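Local coordinates for rhusiopathiae surface protein B (Erysipelothrix rhusiopathiae, PDB 3V10) that probably binds collagen as a cell-wall-anchored surface adhesin, of which this chain is the collagen-binding region, at residues E7-N16 and I28-N39. Numbering follows the deposited sequence.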
ATOM      1  N   GLU A   7      18.389  23.723  -4.922  1.00 17.17           N
ATOM      2  CA  GLU A   7      18.020  24.966  -5.604  1.00 16.46           C
ATOM      3  C   GLU A   7      16.571  25.306  -5.255  1.00 17.84           C
ATOM      4  O   GLU A   7      15.793  24.423  -4.891  1.00 15.86           O
ATOM      5  CB  GLU A   7      18.147  24.801  -7.117  1.00 16.63           C
ATOM      6  CG  GLU A   7      19.566  24.801  -7.625  1.00 16.00           C
ATOM      7  CD  GLU A   7      20.253  26.129  -7.370  1.00 20.27           C
ATOM      8  OE1 GLU A   7      20.730  26.344  -6.242  1.00 22.43           O
ATOM      9  OE2 GLU A   7      20.304  26.963  -8.294  1.00 22.99           O
ATOM     10  N   ALA A   8      16.206  26.581  -5.391  1.00 16.26           N
ATOM     11  CA  ALA A   8      14.858  27.039  -5.066  1.00 14.82           C
ATOM     12  C   ALA A   8      13.876  26.935  -6.232  1.00 15.23           C
ATOM     13  O   ALA A   8      13.243  27.923  -6.601  1.00 15.23           O
ATOM     14  CB  ALA A   8      14.914  28.479  -4.564  1.00 16.30           C
ATOM     15  N   ILE A   9      13.738  25.740  -6.798  1.00 14.25           N
ATOM     16  CA  ILE A   9      12.829  25.527  -7.928  1.00 13.26           C
ATOM     17  C   ILE A   9      11.552  24.799  -7.532  1.00 13.56           C
ATOM     18  O   ILE A   9      10.677  24.568  -8.371  1.00 15.04           O
ATOM     19  CB  ILE A   9      13.504  24.708  -9.069  1.00 13.04           C
ATOM     20  CG1 ILE A   9      14.018  23.371  -8.531  1.00 12.38           C
ATOM     21  CG2 ILE A   9      14.644  25.503  -9.677  1.00 14.22           C
ATOM     22  CD1 ILE A   9      14.315  22.357  -9.611  1.00 11.21           C
ATOM     23  N   PHE A  10      11.436  24.458  -6.252  1.00 13.78           N
ATOM     24  CA  PHE A  10      10.275  23.735  -5.755  1.00 14.79           C
ATOM     25  C   PHE A  10       9.193  24.660  -5.216  1.00 16.78           C
ATOM     26  O   PHE A  10       9.353  25.301  -4.173  1.00 17.27           O
ATOM     27  CB  PHE A  10      10.745  22.725  -4.714  1.00 14.29           C
ATOM     28  CG  PHE A  10      11.867  21.860  -5.217  1.00 13.81           C
ATOM     29  CD1 PHE A  10      13.193  22.190  -4.957  1.00 14.71           C
ATOM     30  CD2 PHE A  10      11.601  20.768  -6.040  1.00 13.71           C
ATOM     31  CE1 PHE A  10      14.237  21.448  -5.513  1.00 12.82           C
ATOM     32  CE2 PHE A  10      12.635  20.025  -6.599  1.00 11.47           C
ATOM     33  CZ  PHE A  10      13.954  20.363  -6.336  1.00 12.60           C
ATOM     34  N   THR A  11       8.084  24.698  -5.954  1.00 19.63           N
ATOM     35  CA  THR A  11       6.941  25.555  -5.656  1.00 20.67           C
ATOM     36  C   THR A  11       5.859  24.981  -4.744  1.00 20.83           C
ATOM     37  O   THR A  11       4.989  25.721  -4.280  1.00 21.37           O
ATOM     38  CB  THR A  11       6.254  25.991  -6.963  1.00 21.19           C
ATOM     39  OG1 THR A  11       5.736  24.835  -7.631  1.00 23.01           O
ATOM     40  CG2 THR A  11       7.248  26.692  -7.881  1.00 23.14           C
ATOM     41  N   GLN A  12       5.893  23.677  -4.491  1.00 20.45           N
ATOM     42  CA  GLN A  12       4.889  23.060  -3.635  1.00 19.08           C
ATOM     43  C   GLN A  12       5.431  21.811  -2.958  1.00 17.74           C
ATOM     44  O   GLN A  12       6.237  21.085  -3.536  1.00 16.26           O
ATOM     45  CB  GLN A  12       3.638  22.693  -4.450  1.00 19.96           C
ATOM     46  CG  GLN A  12       2.860  23.895  -4.980  1.00 21.76           C
ATOM     47  CD  GLN A  12       1.672  23.504  -5.839  1.00 22.62           C
ATOM     48  OE1 GLN A  12       1.442  22.322  -6.107  1.00 27.67           O
ATOM     49  NE2 GLN A  12       0.909  24.500  -6.282  1.00 25.60           N
ATOM     50  N   PHE A  13       4.982  21.566  -1.731  1.00 16.85           N
ATOM     51  CA  PHE A  13       5.422  20.393  -0.986  1.00 17.07           C
ATOM     52  C   PHE A  13       4.428  20.048   0.113  1.00 18.03           C
ATOM     53  O   PHE A  13       4.095  20.893   0.946  1.00 18.53           O
ATOM     54  CB  PHE A  13       6.804  20.637  -0.378  1.00 16.45           C
ATOM     55  CG  PHE A  13       7.284  19.519   0.499  1.00 17.48           C
ATOM     56  CD1 PHE A  13       7.224  18.200   0.059  1.00 17.51           C
ATOM     57  CD2 PHE A  13       7.781  19.779   1.773  1.00 17.27           C
ATOM     58  CE1 PHE A  13       7.649  17.154   0.876  1.00 16.87           C
ATOM     59  CE2 PHE A  13       8.210  18.734   2.601  1.00 16.91           C
ATOM     60  CZ  PHE A  13       8.140  17.423   2.146  1.00 17.99           C
ATOM     61  N   ASP A  14       3.957  18.804   0.119  1.00 17.34           N
ATOM     62  CA  ASP A  14       2.995  18.379   1.124  1.00 18.79           C
ATOM     63  C   ASP A  14       3.063  16.882   1.406  1.00 18.12           C
ATOM     64  O   ASP A  14       3.361  16.085   0.518  1.00 19.03           O
ATOM     65  CB  ASP A  14       1.586  18.768   0.677  1.00 21.26           C
ATOM     66  CG  ASP A  14       0.580  18.698   1.803  1.00 23.17           C
ATOM     67  OD1 ASP A  14       0.910  19.141   2.924  1.00 26.24           O
ATOM     68  OD2 ASP A  14      -0.543  18.211   1.564  1.00 26.34           O
ATOM     69  N   VAL A  15       2.791  16.508   2.652  1.00 17.78           N
ATOM     70  CA  VAL A  15       2.820  15.109   3.063  1.00 17.21           C
ATOM     71  C   VAL A  15       1.461  14.637   3.569  1.00 18.65           C
ATOM     72  O   VAL A  15       0.807  15.316   4.362  1.00 20.18           O
ATOM     73  CB  VAL A  15       3.849  14.874   4.191  1.00 17.67           C
ATOM     74  CG1 VAL A  15       3.914  13.388   4.529  1.00 16.59           C
ATOM     75  CG2 VAL A  15       5.212  15.396   3.773  1.00 18.66           C
ATOM     76  N   ASN A  16       1.050  13.459   3.113  1.00 18.91           N
ATOM     77  CA  ASN A  16      -0.226  12.878   3.510  1.00 19.18           C
ATOM     78  C   ASN A  16      -0.046  11.378   3.748  1.00 19.22           C
ATOM     79  O   ASN A  16       0.765  10.728   3.089  1.00 18.47           O
ATOM     80  CB  ASN A  16      -1.279  13.114   2.420  1.00 18.87           C
ATOM     81  CG  ASN A  16      -1.693  14.576   2.307  1.00 21.70           C
ATOM     82  OD1 ASN A  16      -2.390  15.105   3.175  1.00 24.24           O
ATOM     83  ND2 ASN A  16      -1.259  15.236   1.239  1.00 23.57           N
ATOM     84  N   ILE A  28       2.526   6.443   2.597  1.00 13.48           N
ATOM     85  CA  ILE A  28       2.717   7.786   3.129  1.00 14.17           C
ATOM     86  C   ILE A  28       3.028   8.551   1.848  1.00 14.71           C
ATOM     87  O   ILE A  28       4.022   8.273   1.182  1.00 13.93           O
ATOM     88  CB  ILE A  28       3.900   7.865   4.117  1.00 14.48           C
ATOM     89  CG1 ILE A  28       3.549   7.089   5.389  1.00 12.51           C
ATOM     90  CG2 ILE A  28       4.189   9.311   4.473  1.00 13.09           C
ATOM     91  CD1 ILE A  28       4.598   7.131   6.481  1.00 15.09           C
ATOM     92  N   GLU A  29       2.155   9.489   1.493  1.00 16.12           N
ATOM     93  CA  GLU A  29       2.291  10.247   0.255  1.00 17.19           C
ATOM     94  C   GLU A  29       3.024  11.572   0.332  1.00 16.56           C
ATOM     95  O   GLU A  29       2.850  12.354   1.271  1.00 17.13           O
ATOM     96  CB  GLU A  29       0.909  10.514  -0.341  1.00 17.51           C
ATOM     97  CG  GLU A  29       0.077   9.286  -0.592  1.00 23.95           C
ATOM     98  CD  GLU A  29      -1.380   9.638  -0.794  1.00 26.16           C
ATOM     99  OE1 GLU A  29      -1.662  10.549  -1.602  1.00 28.34           O
ATOM    100  OE2 GLU A  29      -2.240   9.009  -0.143  1.00 27.37           O
ATOM    101  N   PHE A  30       3.834  11.821  -0.690  1.00 13.82           N
ATOM    102  CA  PHE A  30       4.589  13.054  -0.793  1.00 13.91           C
ATOM    103  C   PHE A  30       4.219  13.705  -2.114  1.00 15.25           C
ATOM    104  O   PHE A  30       4.251  13.062  -3.161  1.00 14.85           O
ATOM    105  CB  PHE A  30       6.092  12.768  -0.758  1.00 12.94           C
ATOM    106  CG  PHE A  30       6.587  12.327   0.584  1.00 14.35           C
ATOM    107  CD1 PHE A  30       6.972  13.262   1.537  1.00 15.21           C
ATOM    108  CD2 PHE A  30       6.633  10.977   0.911  1.00 14.83           C
ATOM    109  CE1 PHE A  30       7.397  12.863   2.798  1.00 15.85           C
ATOM    110  CE2 PHE A  30       7.056  10.563   2.173  1.00 15.18           C
ATOM    111  CZ  PHE A  30       7.440  11.509   3.119  1.00 16.75           C
ATOM    112  N   ASN A  31       3.832  14.972  -2.055  1.00 15.27           N
ATOM    113  CA  ASN A  31       3.478  15.712  -3.255  1.00 16.26           C
ATOM    114  C   ASN A  31       4.502  16.821  -3.433  1.00 16.17           C
ATOM    115  O   ASN A  31       4.790  17.567  -2.497  1.00 18.85           O
ATOM    116  CB  ASN A  31       2.082  16.315  -3.127  1.00 19.55           C
ATOM    117  CG  ASN A  31       1.757  17.255  -4.263  1.00 22.59           C
ATOM    118  OD1 ASN A  31       1.504  16.825  -5.390  1.00 25.90           O
ATOM    119  ND2 ASN A  31       1.781  18.552  -3.979  1.00 25.63           N
ATOM    120  N   LEU A  32       5.046  16.928  -4.638  1.00 15.32           N
ATOM    121  CA  LEU A  32       6.059  17.929  -4.928  1.00 14.03           C
ATOM    122  C   LEU A  32       5.831  18.577  -6.290  1.00 14.93           C
ATOM    123  O   LEU A  32       5.482  17.910  -7.263  1.00 14.58           O
ATOM    124  CB  LEU A  32       7.443  17.264  -4.884  1.00 13.32           C
ATOM    125  CG  LEU A  32       8.697  18.103  -5.113  1.00 13.73           C
ATOM    126  CD1 LEU A  32       8.922  19.036  -3.928  1.00 13.89           C
ATOM    127  CD2 LEU A  32       9.893  17.173  -5.296  1.00 13.77           C
ATOM    128  N   ALA A  33       6.023  19.889  -6.351  1.00 14.14           N
ATOM    129  CA  ALA A  33       5.859  20.625  -7.592  1.00 13.38           C
ATOM    130  C   ALA A  33       7.114  21.449  -7.825  1.00 13.09           C
ATOM    131  O   ALA A  33       7.734  21.922  -6.875  1.00 13.73           O
ATOM    132  CB  ALA A  33       4.637  21.538  -7.506  1.00 13.59           C
ATOM    133  N   PHE A  34       7.494  21.609  -9.085  1.00 13.47           N
ATOM    134  CA  PHE A  34       8.665  22.405  -9.419  1.00 15.56           C
ATOM    135  C   PHE A  34       8.490  23.116 -10.754  1.00 15.10           C
ATOM    136  O   PHE A  34       7.539  22.853 -11.497  1.00 12.68           O
ATOM    137  CB  PHE A  34       9.928  21.526  -9.424  1.00 14.67           C
ATOM    138  CG  PHE A  34       9.919  20.439 -10.458  1.00 15.17           C
ATOM    139  CD1 PHE A  34      10.450  20.661 -11.723  1.00 16.02           C
ATOM    140  CD2 PHE A  34       9.377  19.189 -10.165  1.00 16.34           C
ATOM    141  CE1 PHE A  34      10.444  19.655 -12.682  1.00 18.08           C
ATOM    142  CE2 PHE A  34       9.365  18.177 -11.117  1.00 15.78           C
ATOM    143  CZ  PHE A  34       9.902  18.412 -12.379  1.00 17.06           C
ATOM    144  N   SER A  35       9.392  24.045 -11.046  1.00 14.95           N
ATOM    145  CA  SER A  35       9.326  24.776 -12.300  1.00 17.56           C
ATOM    146  C   SER A  35      10.703  25.327 -12.621  1.00 18.41           C
ATOM    147  O   SER A  35      11.644  25.154 -11.845  1.00 18.87           O
ATOM    148  CB  SER A  35       8.317  25.921 -12.203  1.00 18.73           C
ATOM    149  OG  SER A  35       8.719  26.861 -11.222  1.00 21.76           O
ATOM    150  N   ASP A  36      10.816  25.988 -13.765  1.00 18.38           N
ATOM    151  CA  ASP A  36      12.082  26.563 -14.190  1.00 18.53           C
ATOM    152  C   ASP A  36      12.362  27.948 -13.608  1.00 18.29           C
ATOM    153  O   ASP A  36      13.154  28.706 -14.166  1.00 18.76           O
ATOM    154  CB  ASP A  36      12.150  26.623 -15.718  1.00 20.11           C
ATOM    155  CG  ASP A  36      10.908  27.234 -16.335  1.00 21.73           C
ATOM    156  OD1 ASP A  36      10.201  27.993 -15.642  1.00 23.80           O
ATOM    157  OD2 ASP A  36      10.647  26.959 -17.521  1.00 26.68           O
ATOM    158  N   MET A  37      11.703  28.287 -12.503  1.00 17.10           N
ATOM    159  CA  MET A  37      11.941  29.575 -11.852  1.00 19.01           C
ATOM    160  C   MET A  37      12.742  29.302 -10.586  1.00 18.37           C
ATOM    161  O   MET A  37      12.232  28.708  -9.632  1.00 17.78           O
ATOM    162  CB  MET A  37      10.628  30.274 -11.480  1.00 20.22           C
ATOM    163  CG  MET A  37       9.879  30.903 -12.645  1.00 19.69           C
ATOM    164  SD  MET A  37      10.909  31.935 -13.721  1.00 23.44           S
ATOM    165  CE  MET A  37      11.578  33.073 -12.627  1.00  1.10           C
ATOM    166  N   ASN A  38      14.000  29.725 -10.585  1.00 17.68           N
ATOM    167  CA  ASN A  38      14.872  29.511  -9.434  1.00 17.98           C
ATOM    168  C   ASN A  38      15.218  30.828  -8.744  1.00 18.20           C
ATOM    169  O   ASN A  38      16.031  31.608  -9.243  1.00 17.95           O
ATOM    170  CB  ASN A  38      16.143  28.786  -9.889  1.00 17.77           C
ATOM    171  CG  ASN A  38      17.088  28.498  -8.748  1.00 19.00           C
ATOM    172  OD1 ASN A  38      16.678  28.423  -7.591  1.00 20.13           O
ATOM    173  ND2 ASN A  38      18.364  28.320  -9.069  1.00 20.91           N
ATOM    174  N   ASN A  39      14.601  31.071  -7.591  1.00 17.76           N
ATOM    175  CA  ASN A  39      14.834  32.304  -6.850  1.00 19.80           C
ATOM    176  C   ASN A  39      14.473  33.517  -7.707  1.00 18.45           C
ATOM    177  O   ASN A  39      15.165  34.537  -7.696  1.00 19.17           O
ATOM    178  CB  ASN A  39      16.296  32.388  -6.398  1.00 21.06           C
ATOM    179  CG  ASN A  39      16.483  31.967  -4.954  1.00 23.84           C
ATOM    180  OD1 ASN A  39      17.519  31.415  -4.587  1.00 26.08           O
ATOM    181  ND2 ASN A  39      15.482  32.240  -4.122  1.00 23.24           N
TER
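Val-15 lays CG2 against the Phe-30 ring, 3.5 Å from its CE1, while its CG1 lies over a ring face; with CG1 anti to the backbone N (chi1 -176°), both methyls serve one aromatic. At its edge the same ring meets Phe-13, Phe-13 CE1 to Phe-30 CD1 4.0 Å. Further along, Leu-32 fits its branched end to the Phe-10 ring, where Leu-32 CD1 lies 3.8 Å from Phe-10 CD2. These bulky apolar residues share one face, whose Phe-10 and Phe-34 rings meet Phe-51 edge-to-face. On the other face small Ala-33 admits Gln-12 closely, CB to CB 3.4 Å, and Asn-16 ND2 bonds Asp-14 OD2 from above the carboxylate plane. Antiparallel backbone bonds join the strands, Asn-31 N reaching Asp-14 O at 2.8 Å. Thr-11 and Gln-12 both face Ala-33 in a classic beta bulge. Beyond it, the Asn-38 side chain reaches back to the loop of residues 7-8 that leads into strand 10-16, OD1 weakly accepting Ala-8 N. Strand 112-123 pairs with the far edge of strand 28-35. One face largely apolar, the other mostly polar but including Ala-33, the contact is characteristic of an Ig-like sandwich sheet, its pairing carried by backbone and its aromatic face by hydrophobic packing.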